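Local coordinates for protein glutathione S-transferase (Acinetobacter baumannii, PDB 4MP4) that probably catalyses the conjugation of glutathione, through its thiol sulfur, to electrophilic substrates, as in other glutathione transferases, at residues V26-K31 with E79-L84; A89-D94 with A99-I104; V123-P128 with K203-R208. One frame throughout, in Å; residues are numbered along the deposited sequence.

Interaction 1. Residues V26-K31 with E79-L84; sequences VGLHEK and EYLEEL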
ATOM      1  N   VAL A  26       2.023  15.847   7.572  1.00 13.47           N
ATOM      2  CA  VAL A  26       3.402  16.243   7.282  1.00 14.57           C
ATOM      3  C   VAL A  26       3.533  16.664   5.816  1.00 18.49           C
ATOM      4  O   VAL A  26       4.106  17.716   5.508  1.00 19.63           O
ATOM      5  CB  VAL A  26       4.447  15.151   7.649  1.00 12.06           C
ATOM      6  CG1 VAL A  26       5.837  15.517   7.102  1.00 11.91           C
ATOM      7  CG2 VAL A  26       4.494  14.923   9.169  1.00 11.31           C
ATOM      8  N   GLY A  27       2.958  15.858   4.923  1.00 22.45           N
ATOM      9  CA  GLY A  27       2.957  16.164   3.504  1.00 15.44           C
ATOM     10  C   GLY A  27       2.343  17.507   3.155  1.00 18.27           C
ATOM     11  O   GLY A  27       2.896  18.258   2.364  1.00 22.82           O
ATOM     12  N   LEU A  28       1.189  17.807   3.735  1.00 22.62           N
ATOM     13  CA  LEU A  28       0.532  19.091   3.501  1.00 21.45           C
ATOM     14  C   LEU A  28       1.406  20.261   3.953  1.00 21.65           C
ATOM     15  O   LEU A  28       1.611  21.199   3.200  1.00 28.02           O
ATOM     16  CB  LEU A  28      -0.830  19.131   4.194  1.00 20.61           C
ATOM     17  CG  LEU A  28      -1.905  18.189   3.630  1.00 22.57           C
ATOM     18  CD1 LEU A  28      -2.993  17.893   4.678  1.00 24.90           C
ATOM     19  CD2 LEU A  28      -2.523  18.808   2.383  1.00 24.61           C
ATOM     20  N   HIS A  29       1.938  20.187   5.172  1.00 20.24           N
ATOM     21  CA  HIS A  29       2.791  21.250   5.692  1.00 24.92           C
ATOM     22  C   HIS A  29       4.073  21.474   4.895  1.00 18.70           C
ATOM     23  O   HIS A  29       4.460  22.608   4.655  1.00 32.52           O
ATOM     24  CB  HIS A  29       3.101  21.029   7.175  1.00 28.41           C
ATOM     25  CG  HIS A  29       2.036  21.545   8.086  1.00 27.22           C
ATOM     26  ND1 HIS A  29       1.908  22.879   8.397  1.00 30.05           N
ATOM     27  CD2 HIS A  29       1.030  20.909   8.732  1.00 32.92           C
ATOM     28  CE1 HIS A  29       0.873  23.045   9.201  1.00 35.15           C
ATOM     29  NE2 HIS A  29       0.327  21.862   9.423  1.00 33.89           N
ATOM     30  N   GLU A  30       4.733  20.399   4.491  1.00 20.83           N
ATOM     31  CA  GLU A  30       5.902  20.517   3.617  1.00 22.44           C
ATOM     32  C   GLU A  30       5.567  21.197   2.271  1.00 30.40           C
ATOM     33  O   GLU A  30       6.319  22.043   1.790  1.00 38.91           O
ATOM     34  CB  GLU A  30       6.523  19.143   3.389  1.00 18.66           C
ATOM     35  CG  GLU A  30       7.141  18.514   4.646  1.00 18.35           C
ATOM     36  CD  GLU A  30       8.534  19.040   4.943  1.00 26.79           C
ATOM     37  OE1 GLU A  30       8.966  18.973   6.116  1.00 20.24           O
ATOM     38  OE2 GLU A  30       9.201  19.524   3.998  1.00 36.48           O
ATOM     39  N   LYS A  31       4.433  20.841   1.674  1.00 30.94           N
ATOM     40  CA  LYS A  31       4.027  21.430   0.402  1.00 32.64           C
ATOM     41  C   LYS A  31       3.421  22.820   0.584  1.00 35.32           C
ATOM     42  O   LYS A  31       3.029  23.475  -0.384  1.00 35.83           O
ATOM     43  CB  LYS A  31       3.027  20.520  -0.315  1.00 23.02           C
ATOM     44  CG  LYS A  31       3.626  19.214  -0.830  1.00 23.22           C
ATOM     45  CD  LYS A  31       2.561  18.336  -1.469  1.00 25.58           C
ATOM     46  CE  LYS A  31       2.301  18.737  -2.905  1.00 24.22           C
ATOM     47  NZ  LYS A  31       3.583  18.613  -3.646  1.00 28.47           N
ATOM     48  N   GLU A  79       0.017  10.801  -3.350  1.00 24.43           N
ATOM     49  CA  GLU A  79       0.145  10.762  -4.801  1.00 25.57           C
ATOM     50  C   GLU A  79      -0.735  11.841  -5.445  1.00 27.97           C
ATOM     51  O   GLU A  79      -0.333  12.536  -6.388  1.00 25.76           O
ATOM     52  CB  GLU A  79      -0.232   9.369  -5.309  1.00 29.51           C
ATOM     53  CG  GLU A  79       0.735   8.788  -6.321  1.00 36.74           C
ATOM     54  CD  GLU A  79       1.989   8.226  -5.689  1.00 49.86           C
ATOM     55  OE1 GLU A  79       1.968   7.042  -5.301  1.00 62.59           O
ATOM     56  OE2 GLU A  79       3.000   8.953  -5.593  1.00 55.42           O
ATOM     57  N   TYR A  80      -1.930  11.996  -4.891  1.00 27.54           N
ATOM     58  CA  TYR A  80      -2.900  12.967  -5.369  1.00 27.51           C
ATOM     59  C   TYR A  80      -2.417  14.400  -5.144  1.00 31.04           C
ATOM     60  O   TYR A  80      -2.633  15.285  -5.973  1.00 33.39           O
ATOM     61  CB  TYR A  80      -4.222  12.707  -4.653  1.00 22.74           C
ATOM     62  CG  TYR A  80      -5.273  13.725  -4.883  1.00 22.18           C
ATOM     63  CD1 TYR A  80      -5.841  13.884  -6.134  1.00 33.46           C
ATOM     64  CD2 TYR A  80      -5.718  14.522  -3.851  1.00 25.96           C
ATOM     65  CE1 TYR A  80      -6.813  14.818  -6.358  1.00 31.39           C
ATOM     66  CE2 TYR A  80      -6.699  15.468  -4.065  1.00 29.53           C
ATOM     67  CZ  TYR A  80      -7.241  15.611  -5.320  1.00 34.98           C
ATOM     68  OH  TYR A  80      -8.221  16.551  -5.544  1.00 47.97           O
ATOM     69  N   LEU A  81      -1.740  14.614  -4.024  1.00 33.38           N
ATOM     70  CA  LEU A  81      -1.184  15.913  -3.694  1.00 24.92           C
ATOM     71  C   LEU A  81      -0.003  16.271  -4.602  1.00 29.84           C
ATOM     72  O   LEU A  81       0.157  17.433  -4.992  1.00 26.16           O
ATOM     73  CB  LEU A  81      -0.761  15.949  -2.217  1.00 26.75           C
ATOM     74  CG  LEU A  81      -1.885  16.004  -1.164  1.00 29.69           C
ATOM     75  CD1 LEU A  81      -1.322  16.201   0.255  1.00 20.51           C
ATOM     76  CD2 LEU A  81      -2.898  17.091  -1.493  1.00 22.35           C
ATOM     77  N   GLU A  82       0.824  15.277  -4.932  1.00 21.06           N
ATOM     78  CA  GLU A  82       1.945  15.499  -5.836  1.00 27.97           C
ATOM     79  C   GLU A  82       1.452  15.886  -7.234  1.00 36.20           C
ATOM     80  O   GLU A  82       2.009  16.779  -7.875  1.00 42.80           O
ATOM     81  CB  GLU A  82       2.815  14.244  -5.940  1.00 20.26           C
ATOM     82  CG  GLU A  82       3.641  13.922  -4.714  1.00 28.52           C
ATOM     83  CD  GLU A  82       4.764  14.913  -4.471  1.00 29.41           C
ATOM     84  OE1 GLU A  82       5.886  14.687  -4.983  1.00 28.10           O
ATOM     85  OE2 GLU A  82       4.523  15.908  -3.752  1.00 28.11           O
ATOM     86  N   GLU A  83       0.414  15.199  -7.704  1.00 31.68           N
ATOM     87  CA  GLU A  83      -0.163  15.489  -9.006  1.00 28.19           C
ATOM     88  C   GLU A  83      -0.776  16.887  -9.055  1.00 37.48           C
ATOM     89  O   GLU A  83      -0.634  17.585 -10.056  1.00 47.07           O
ATOM     90  CB  GLU A  83      -1.176  14.409  -9.409  1.00 23.66           C
ATOM     91  CG  GLU A  83      -0.513  13.176 -10.027  1.00 22.41           C
ATOM     92  CD  GLU A  83      -1.473  12.027 -10.248  1.00 47.63           C
ATOM     93  OE1 GLU A  83      -2.686  12.281 -10.392  1.00 47.80           O
ATOM     94  OE2 GLU A  83      -1.010  10.865 -10.274  1.00 48.70           O
ATOM     95  N   LEU A  84      -1.435  17.292  -7.971  1.00 34.68           N
ATOM     96  CA  LEU A  84      -2.050  18.619  -7.872  1.00 32.82           C
ATOM     97  C   LEU A  84      -1.008  19.723  -7.782  1.00 32.93           C
ATOM     98  O   LEU A  84      -1.245  20.843  -8.220  1.00 42.32           O
ATOM     99  CB  LEU A  84      -2.943  18.719  -6.631  1.00 34.61           C
ATOM    100  CG  LEU A  84      -4.308  18.035  -6.600  1.00 38.15           C
ATOM    101  CD1 LEU A  84      -5.041  18.390  -5.307  1.00 33.03           C
ATOM    102  CD2 LEU A  84      -5.136  18.448  -7.802  1.00 37.50           C
TER
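The ammonium group of Lys31 forms a salt bridge with Glu82, with NZ 2.9 Å from OE2. The contact joins helices 19-30 and 74-84 of the thioredoxin-like N-terminal domain. NZ has two further hydrogen-bond partners, the backbone oxygens of Tyr85 and Thr88. These lie just past the end of helix 74-84, so one lysine gathers the carboxylate and the segment that follows the helix.

NZ meets OE2 on the anti side, 33° out of the carboxylate plane. The other carboxylate oxygen, OE1, accepts a hydrogen bond from the backbone N of Ile90. The two bonds use different oxygens, which should limit rotation of the carboxylate. They probably also favour its charged form.

The lysine chain is extended at chi2 and then bends at chi3 (83°) and chi4 (59°). This bend brings NZ round to the acid. On the way, Lys31 CE passes 3.3 Å from Leu81 O, and Lys31 CD lies 4.2 Å from Leu81 CB. The aliphatic part of Lys31 thus covers the backbone and the root of the Leu81 side chain.

Deeper in, Leu28 and Leu81 meet between the helices. Their side chains cross at about a right angle. Leu81 also packs on Leu64 and Phe8 of the sheet, and Leu28 reaches Phe35. The CA atoms of Leu28 and Leu81 are 8.1 Å apart. The meeting is methyl to methyl: Leu28 CD2 lies 3.6 Å from Leu81 CD1, and Leu28 CG follows at 4.0 Å from the same methyl.

Interaction 2. Residues A89-D94 with A99-I104; sequences AIYPKD and ARARQI
Tyr91, whose ring meets Ala101, has its OH hydrogen-bonded to Gln105 NE2. Gln105 lies one turn beyond Ala101 on helix 95-110, so the phenol is held along the helix it packs against.

The apolar touch is small. The Ala101 methyl, CB, sits at the edge of the tyrosine ring, near its plane, 4.0 Å from Tyr91 CD1. Tyr91 CG stands beside its own backbone N (chi1 -70°), which lays the ring alongside the helix. The same methyl meets the next residue: Pro92 CD is 3.7 Å from Ala101 CB, and Pro92 CG is 4.1 Å from it. The Ala101 methyl thus lies between a ring edge and a proline. Phe160 touches both Pro92 and Ala101.

Arg102 stands over one face of the Tyr91 ring, with CZ 6.0 Å from the centroid. At that range any cation-pi attraction is weak at most. Its firmer partners are Glu79 of the same chain and Glu83 of the second subunit.

At the far end, Asp94 is the N-cap of helix 95-110, with OD1 bonded to Gln96 N. The arrangement is that of the interdomain linker of a glutathione transferase, folded back on the first helix of the all-helical C-terminal domain.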
ATOM      1  N   ALA A  89       7.723  18.719  -4.826  1.00 30.38           N
ATOM      2  CA  ALA A  89       7.733  17.280  -4.689  1.00 29.90           C
ATOM      3  C   ALA A  89       8.180  16.881  -3.284  1.00 27.30           C
ATOM      4  O   ALA A  89       9.066  17.506  -2.699  1.00 23.62           O
ATOM      5  CB  ALA A  89       8.633  16.656  -5.750  1.00 20.98           C
ATOM      6  N   ILE A  90       7.547  15.846  -2.743  1.00 25.46           N
ATOM      7  CA  ILE A  90       7.958  15.289  -1.458  1.00 24.67           C
ATOM      8  C   ILE A  90       8.422  13.848  -1.656  1.00 22.70           C
ATOM      9  O   ILE A  90       8.487  13.078  -0.714  1.00 32.98           O
ATOM     10  CB  ILE A  90       6.841  15.377  -0.399  1.00 25.58           C
ATOM     11  CG1 ILE A  90       5.608  14.602  -0.842  1.00 16.70           C
ATOM     12  CG2 ILE A  90       6.462  16.839  -0.129  1.00 26.06           C
ATOM     13  CD1 ILE A  90       4.448  14.747   0.108  1.00 16.05           C
ATOM     14  N   TYR A  91       8.726  13.518  -2.913  1.00 22.90           N
ATOM     15  CA  TYR A  91       9.431  12.306  -3.313  1.00 20.28           C
ATOM     16  C   TYR A  91      10.651  12.744  -4.125  1.00 23.21           C
ATOM     17  O   TYR A  91      10.655  13.833  -4.681  1.00 30.77           O
ATOM     18  CB  TYR A  91       8.534  11.407  -4.176  1.00 19.97           C
ATOM     19  CG  TYR A  91       7.412  10.776  -3.405  1.00 26.96           C
ATOM     20  CD1 TYR A  91       7.642   9.685  -2.570  1.00 23.73           C
ATOM     21  CD2 TYR A  91       6.127  11.281  -3.480  1.00 39.10           C
ATOM     22  CE1 TYR A  91       6.619   9.110  -1.846  1.00 21.16           C
ATOM     23  CE2 TYR A  91       5.093  10.705  -2.755  1.00 45.42           C
ATOM     24  CZ  TYR A  91       5.351   9.616  -1.944  1.00 30.80           C
ATOM     25  OH  TYR A  91       4.337   9.049  -1.224  1.00 30.52           O
ATOM     26  N   PRO A  92      11.686  11.893  -4.201  1.00 24.30           N
ATOM     27  CA  PRO A  92      12.904  12.278  -4.924  1.00 26.74           C
ATOM     28  C   PRO A  92      12.587  12.577  -6.393  1.00 36.79           C
ATOM     29  O   PRO A  92      11.566  12.093  -6.902  1.00 30.70           O
ATOM     30  CB  PRO A  92      13.782  11.025  -4.814  1.00 20.40           C
ATOM     31  CG  PRO A  92      13.226  10.267  -3.636  1.00 21.40           C
ATOM     32  CD  PRO A  92      11.765  10.518  -3.670  1.00 18.80           C
ATOM     33  N   LYS A  93      13.425  13.368  -7.067  1.00 40.89           N
ATOM     34  CA  LYS A  93      13.127  13.714  -8.457  1.00 43.44           C
ATOM     35  C   LYS A  93      13.607  12.658  -9.465  1.00 38.68           C
ATOM     36  O   LYS A  93      12.952  12.434 -10.468  1.00 35.06           O
ATOM     37  CB  LYS A  93      13.578  15.137  -8.834  1.00 44.37           C
ATOM     38  CG  LYS A  93      15.073  15.347  -8.878  1.00 56.74           C
ATOM     39  CD  LYS A  93      15.427  16.786  -9.228  1.00 66.61           C
ATOM     40  CE  LYS A  93      16.868  17.108  -8.826  1.00 72.77           C
ATOM     41  NZ  LYS A  93      17.110  16.895  -7.362  1.00 73.66           N
ATOM     42  N   ASP A  94      14.732  12.005  -9.202  1.00 23.77           N
ATOM     43  CA  ASP A  94      15.156  10.904 -10.061  1.00 29.51           C
ATOM     44  C   ASP A  94      14.085   9.804 -10.082  1.00 33.84           C
ATOM     45  O   ASP A  94      13.574   9.396  -9.033  1.00 31.52           O
ATOM     46  CB  ASP A  94      16.502  10.340  -9.588  1.00 33.50           C
ATOM     47  CG  ASP A  94      16.878   9.038 -10.288  1.00 48.04           C
ATOM     48  OD1 ASP A  94      16.348   8.759 -11.381  1.00 52.94           O
ATOM     49  OD2 ASP A  94      17.715   8.288  -9.744  1.00 58.65           O
ATOM     50  N   ALA A  99      10.860   5.578  -7.356  1.00 19.37           N
ATOM     51  CA  ALA A  99      10.346   4.218  -7.331  1.00 28.92           C
ATOM     52  C   ALA A  99      10.800   3.539  -6.041  1.00 24.24           C
ATOM     53  O   ALA A  99       9.987   2.933  -5.330  1.00 26.01           O
ATOM     54  CB  ALA A  99      10.799   3.440  -8.559  1.00 19.73           C
ATOM     55  N   ARG A 100      12.085   3.678  -5.721  1.00 24.44           N
ATOM     56  CA  ARG A 100      12.618   3.118  -4.476  1.00 23.60           C
ATOM     57  C   ARG A 100      11.866   3.717  -3.275  1.00 23.78           C
ATOM     58  O   ARG A 100      11.466   2.994  -2.353  1.00 16.83           O
ATOM     59  CB  ARG A 100      14.141   3.324  -4.368  1.00 21.55           C
ATOM     60  CG  ARG A 100      14.790   2.773  -3.081  1.00 26.95           C
ATOM     61  CD  ARG A 100      15.012   1.231  -3.079  1.00 18.59           C
ATOM     62  NE  ARG A 100      16.045   0.805  -4.021  1.00 29.34           N
ATOM     63  CZ  ARG A 100      15.831   0.034  -5.087  1.00 32.37           C
ATOM     64  NH1 ARG A 100      16.843  -0.296  -5.894  1.00 28.86           N
ATOM     65  NH2 ARG A 100      14.610  -0.413  -5.352  1.00 30.00           N
ATOM     66  N   ALA A 101      11.641   5.028  -3.301  1.00 17.51           N
ATOM     67  CA  ALA A 101      10.858   5.659  -2.242  1.00 24.01           C
ATOM     68  C   ALA A 101       9.442   5.062  -2.112  1.00 23.13           C
ATOM     69  O   ALA A 101       8.999   4.752  -1.007  1.00 22.69           O
ATOM     70  CB  ALA A 101      10.803   7.178  -2.418  1.00 17.09           C
ATOM     71  N   ARG A 102       8.745   4.889  -3.233  1.00 21.53           N
ATOM     72  CA  ARG A 102       7.428   4.246  -3.207  1.00 16.87           C
ATOM     73  C   ARG A 102       7.512   2.821  -2.689  1.00 15.66           C
ATOM     74  O   ARG A 102       6.603   2.337  -2.027  1.00 29.62           O
ATOM     75  CB  ARG A 102       6.780   4.261  -4.592  1.00 20.21           C
ATOM     76  CG  ARG A 102       6.284   5.644  -5.016  1.00 16.68           C
ATOM     77  CD  ARG A 102       5.508   5.574  -6.317  1.00 24.58           C
ATOM     78  NE  ARG A 102       5.082   6.896  -6.759  1.00 23.75           N
ATOM     79  CZ  ARG A 102       5.445   7.460  -7.904  1.00 19.17           C
ATOM     80  NH1 ARG A 102       6.227   6.813  -8.756  1.00 18.91           N
ATOM     81  NH2 ARG A 102       5.003   8.666  -8.212  1.00 19.59           N
ATOM     82  N   GLN A 103       8.620   2.149  -2.976  1.00 17.78           N
ATOM     83  CA  GLN A 103       8.794   0.781  -2.514  1.00 15.91           C
ATOM     84  C   GLN A 103       8.935   0.681  -0.986  1.00 20.01           C
ATOM     85  O   GLN A 103       8.271  -0.143  -0.339  1.00 16.24           O
ATOM     86  CB  GLN A 103       9.973   0.137  -3.221  1.00 16.60           C
ATOM     87  CG  GLN A 103      10.526  -1.096  -2.543  1.00 16.55           C
ATOM     88  CD  GLN A 103      11.871  -1.484  -3.139  1.00 21.23           C
ATOM     89  OE1 GLN A 103      12.103  -1.288  -4.323  1.00 31.30           O
ATOM     90  NE2 GLN A 103      12.760  -2.011  -2.321  1.00 23.03           N
ATOM     91  N   ILE A 104       9.804   1.519  -0.424  1.00 15.42           N
ATOM     92  CA  ILE A 104      10.003   1.577   1.021  1.00 18.70           C
ATOM     93  C   ILE A 104       8.708   1.964   1.747  1.00 16.77           C
ATOM     94  O   ILE A 104       8.331   1.334   2.743  1.00 22.68           O
ATOM     95  CB  ILE A 104      11.172   2.530   1.397  1.00 15.26           C
ATOM     96  CG1 ILE A 104      12.450   2.077   0.694  1.00 18.91           C
ATOM     97  CG2 ILE A 104      11.376   2.561   2.891  1.00 14.85           C
ATOM     98  CD1 ILE A 104      12.754   0.537   0.863  1.00 16.06           C
TER

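Interaction 3. Residues V123-P128 with K203-R208; sequences VIFIQP and KWLALR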
ATOM      1  N   VAL A 123       2.973   3.516  22.105  1.00 13.95           N
ATOM      2  CA  VAL A 123       4.283   3.477  22.759  1.00 11.30           C
ATOM      3  C   VAL A 123       5.110   4.747  22.514  1.00 17.11           C
ATOM      4  O   VAL A 123       5.898   5.157  23.382  1.00 14.11           O
ATOM      5  CB  VAL A 123       5.086   2.196  22.417  1.00 21.65           C
ATOM      6  CG1 VAL A 123       4.182   0.977  22.527  1.00 11.59           C
ATOM      7  CG2 VAL A 123       5.715   2.276  21.037  1.00 20.81           C
ATOM      8  N   ILE A 124       4.894   5.391  21.364  1.00 12.73           N
ATOM      9  CA  ILE A 124       5.551   6.661  21.043  1.00 13.95           C
ATOM     10  C   ILE A 124       4.915   7.836  21.791  1.00 14.42           C
ATOM     11  O   ILE A 124       5.614   8.726  22.271  1.00 19.98           O
ATOM     12  CB  ILE A 124       5.500   6.965  19.515  1.00 16.66           C
ATOM     13  CG1 ILE A 124       6.207   5.870  18.717  1.00 11.16           C
ATOM     14  CG2 ILE A 124       6.065   8.355  19.199  1.00 11.19           C
ATOM     15  CD1 ILE A 124       5.951   5.955  17.229  1.00 14.04           C
ATOM     16  N   PHE A 125       3.592   7.830  21.902  1.00 13.99           N
ATOM     17  CA  PHE A 125       2.873   9.009  22.393  1.00 15.21           C
ATOM     18  C   PHE A 125       2.335   8.912  23.822  1.00 15.37           C
ATOM     19  O   PHE A 125       1.997   9.927  24.419  1.00 18.00           O
ATOM     20  CB  PHE A 125       1.708   9.360  21.450  1.00 13.66           C
ATOM     21  CG  PHE A 125       2.135   9.687  20.036  1.00 15.98           C
ATOM     22  CD1 PHE A 125       2.923  10.794  19.771  1.00 15.52           C
ATOM     23  CD2 PHE A 125       1.726   8.897  18.970  1.00 18.68           C
ATOM     24  CE1 PHE A 125       3.310  11.101  18.461  1.00 13.84           C
ATOM     25  CE2 PHE A 125       2.103   9.198  17.664  1.00 13.34           C
ATOM     26  CZ  PHE A 125       2.885  10.303  17.409  1.00 10.76           C
ATOM     27  N   ILE A 126       2.232   7.707  24.375  1.00 14.12           N
ATOM     28  CA  ILE A 126       1.602   7.557  25.690  1.00 11.18           C
ATOM     29  C   ILE A 126       2.506   6.883  26.744  1.00 15.07           C
ATOM     30  O   ILE A 126       2.865   7.490  27.734  1.00 22.61           O
ATOM     31  CB  ILE A 126       0.239   6.859  25.554  1.00 15.69           C
ATOM     32  CG1 ILE A 126      -0.587   7.601  24.492  1.00 16.28           C
ATOM     33  CG2 ILE A 126      -0.482   6.877  26.863  1.00 11.30           C
ATOM     34  CD1 ILE A 126      -1.917   7.001  24.165  1.00 12.38           C
ATOM     35  N   GLN A 127       2.892   5.641  26.514  1.00 13.83           N
ATOM     36  CA  GLN A 127       3.754   4.928  27.449  1.00 19.70           C
ATOM     37  C   GLN A 127       4.239   3.647  26.796  1.00 15.32           C
ATOM     38  O   GLN A 127       3.558   3.091  25.943  1.00 17.29           O
ATOM     39  CB  GLN A 127       3.010   4.598  28.739  1.00 27.30           C
ATOM     40  CG  GLN A 127       1.660   3.978  28.501  1.00 37.68           C
ATOM     41  CD  GLN A 127       1.189   3.149  29.665  1.00 43.27           C
ATOM     42  OE1 GLN A 127       1.991   2.621  30.429  1.00 46.10           O
ATOM     43  NE2 GLN A 127      -0.116   3.018  29.802  1.00 44.21           N
ATOM     44  N   PRO A 128       5.426   3.178  27.188  1.00 16.44           N
ATOM     45  CA  PRO A 128       5.977   1.960  26.587  1.00 14.86           C
ATOM     46  C   PRO A 128       5.162   0.711  26.929  1.00 18.93           C
ATOM     47  O   PRO A 128       4.336   0.739  27.844  1.00 23.08           O
ATOM     48  CB  PRO A 128       7.370   1.861  27.208  1.00 16.66           C
ATOM     49  CG  PRO A 128       7.680   3.225  27.681  1.00 20.38           C
ATOM     50  CD  PRO A 128       6.371   3.807  28.120  1.00 17.57           C
ATOM     51  N   LYS A 203       5.388  20.182  14.395  1.00 18.96           N
ATOM     52  CA  LYS A 203       4.051  20.807  14.385  1.00 18.38           C
ATOM     53  C   LYS A 203       2.929  19.803  14.681  1.00 17.92           C
ATOM     54  O   LYS A 203       1.953  20.149  15.344  1.00 16.23           O
ATOM     55  CB  LYS A 203       3.788  21.581  13.081  1.00 20.66           C
ATOM     56  CG  LYS A 203       4.375  22.995  13.090  1.00 37.22           C
ATOM     57  CD  LYS A 203       4.484  23.642  11.697  1.00 46.64           C
ATOM     58  CE  LYS A 203       3.171  24.262  11.221  1.00 58.45           C
ATOM     59  NZ  LYS A 203       2.627  25.342  12.118  1.00 62.22           N
ATOM     60  N   TRP A 204       3.082  18.573  14.186  1.00 14.84           N
ATOM     61  CA  TRP A 204       2.213  17.461  14.573  1.00 20.30           C
ATOM     62  C   TRP A 204       2.228  17.232  16.092  1.00 18.47           C
ATOM     63  O   TRP A 204       1.169  17.186  16.728  1.00 19.30           O
ATOM     64  CB  TRP A 204       2.625  16.161  13.851  1.00 13.95           C
ATOM     65  CG  TRP A 204       1.722  14.960  14.117  1.00 20.30           C
ATOM     66  CD1 TRP A 204       2.030  13.844  14.845  1.00 13.74           C
ATOM     67  CD2 TRP A 204       0.381  14.761  13.643  1.00 15.50           C
ATOM     68  NE1 TRP A 204       0.976  12.960  14.843  1.00 14.19           N
ATOM     69  CE2 TRP A 204      -0.055  13.498  14.117  1.00 14.77           C
ATOM     70  CE3 TRP A 204      -0.497  15.526  12.861  1.00 15.40           C
ATOM     71  CZ2 TRP A 204      -1.324  12.981  13.843  1.00 15.53           C
ATOM     72  CZ3 TRP A 204      -1.767  15.017  12.590  1.00 16.14           C
ATOM     73  CH2 TRP A 204      -2.167  13.750  13.080  1.00 16.19           C
ATOM     74  N   LEU A 205       3.427  17.095  16.659  1.00 14.30           N
ATOM     75  CA  LEU A 205       3.584  16.770  18.077  1.00 25.50           C
ATOM     76  C   LEU A 205       2.958  17.811  18.999  1.00 22.87           C
ATOM     77  O   LEU A 205       2.408  17.474  20.045  1.00 15.88           O
ATOM     78  CB  LEU A 205       5.058  16.562  18.427  1.00 24.80           C
ATOM     79  CG  LEU A 205       5.770  15.568  17.503  1.00 21.25           C
ATOM     80  CD1 LEU A 205       7.199  15.348  17.956  1.00 16.59           C
ATOM     81  CD2 LEU A 205       5.018  14.246  17.439  1.00 17.49           C
ATOM     82  N   ALA A 206       3.025  19.072  18.602  1.00 15.72           N
ATOM     83  CA  ALA A 206       2.422  20.141  19.399  1.00 17.36           C
ATOM     84  C   ALA A 206       0.902  20.105  19.236  1.00 18.75           C
ATOM     85  O   ALA A 206       0.156  20.303  20.206  1.00 22.32           O
ATOM     86  CB  ALA A 206       2.972  21.494  18.973  1.00 17.29           C
ATOM     87  N   LEU A 207       0.461  19.840  18.003  1.00 17.78           N
ATOM     88  CA  LEU A 207      -0.959  19.855  17.659  1.00 18.18           C
ATOM     89  C   LEU A 207      -1.686  18.808  18.469  1.00 17.46           C
ATOM     90  O   LEU A 207      -2.771  19.054  18.963  1.00 26.77           O
ATOM     91  CB  LEU A 207      -1.183  19.627  16.154  1.00 17.40           C
ATOM     92  CG  LEU A 207      -2.635  19.435  15.689  1.00 22.08           C
ATOM     93  CD1 LEU A 207      -3.453  20.674  15.898  1.00 21.83           C
ATOM     94  CD2 LEU A 207      -2.715  19.011  14.225  1.00 22.84           C
ATOM     95  N   ARG A 208      -1.062  17.652  18.638  1.00 18.12           N
ATOM     96  CA  ARG A 208      -1.668  16.583  19.426  1.00 16.88           C
ATOM     97  C   ARG A 208      -2.124  17.063  20.805  1.00 23.92           C
ATOM     98  O   ARG A 208      -3.257  16.819  21.188  1.00 20.77           O
ATOM     99  CB  ARG A 208      -0.720  15.408  19.570  1.00 16.19           C
ATOM    100  CG  ARG A 208      -0.390  14.681  18.286  1.00 15.61           C
ATOM    101  CD  ARG A 208       0.016  13.248  18.598  1.00 15.38           C
ATOM    102  NE  ARG A 208       0.309  13.096  20.023  1.00 31.49           N
ATOM    103  CZ  ARG A 208      -0.332  12.275  20.847  1.00 26.28           C
ATOM    104  NH1 ARG A 208      -1.296  11.492  20.395  1.00 19.98           N
ATOM    105  NH2 ARG A 208       0.006  12.227  22.126  1.00 35.78           N
TER
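In the all-helical C-terminal domain of the glutathione transferase fold, Phe125 joins the end of the short helix 122-125 to the long helix 199-215. Its main partner is Arg208. The guanidinium stacks on its ring, 4.2 Å between centres, the planes tilted by 21°. The overlap is shifted toward the base of the ring: Arg208 NH2 is 3.4 Å from Phe125 CB, and Arg208 NE is 3.5 Å from Phe125 CD1.

The arginine chain also crosses the ring. Its CD stands over the same face, 4.1 Å from the centroid and 18° off the ring normal, in a CH-pi contact. The bend that sets the guanidinium there is at chi3, which is close to eclipsed (-15°). Ile124 CG2 covers the opposite ring face.

Two other residues of helix 199-215 touch the ring. Leu205 CD2 comes in at the edge, in the ring plane, 3.7 Å from Phe125 CE1. Phe125 CZ lies 4.2 Å from Trp204 NE1, at the edge of the indole. Trp204 in turn meets the rings of Phe16, Phe22 and Phe25, so the chain of aromatic contacts runs on to helix 19-30.

Arg208 NH1 and Glu212 OE2 form a long, weak ion pair. With a flat stack and a CH-pi contact on one ring face, dispersion and cation-aromatic attraction probably carry most of this contact.

Interactions 1 and 2 adjoin each other. Polar links join helix 74-84, which belongs to interaction 1, to the linker and to helix 95-110, the two elements of interaction 2. Both reach the second subunit; interaction 3 does not. Interactions 1 and 2 are buried, while interaction 3 is partly buried and lies about 27 Å from interaction 2, centre to centre. Packing of His29 on Lys203 connects interactions 1 and 3 across the two domains. The chemistry differs: a salt bridge beside a leucine pair in the first, alanine against tyrosine and proline in the second, and a stacked guanidinium in the third.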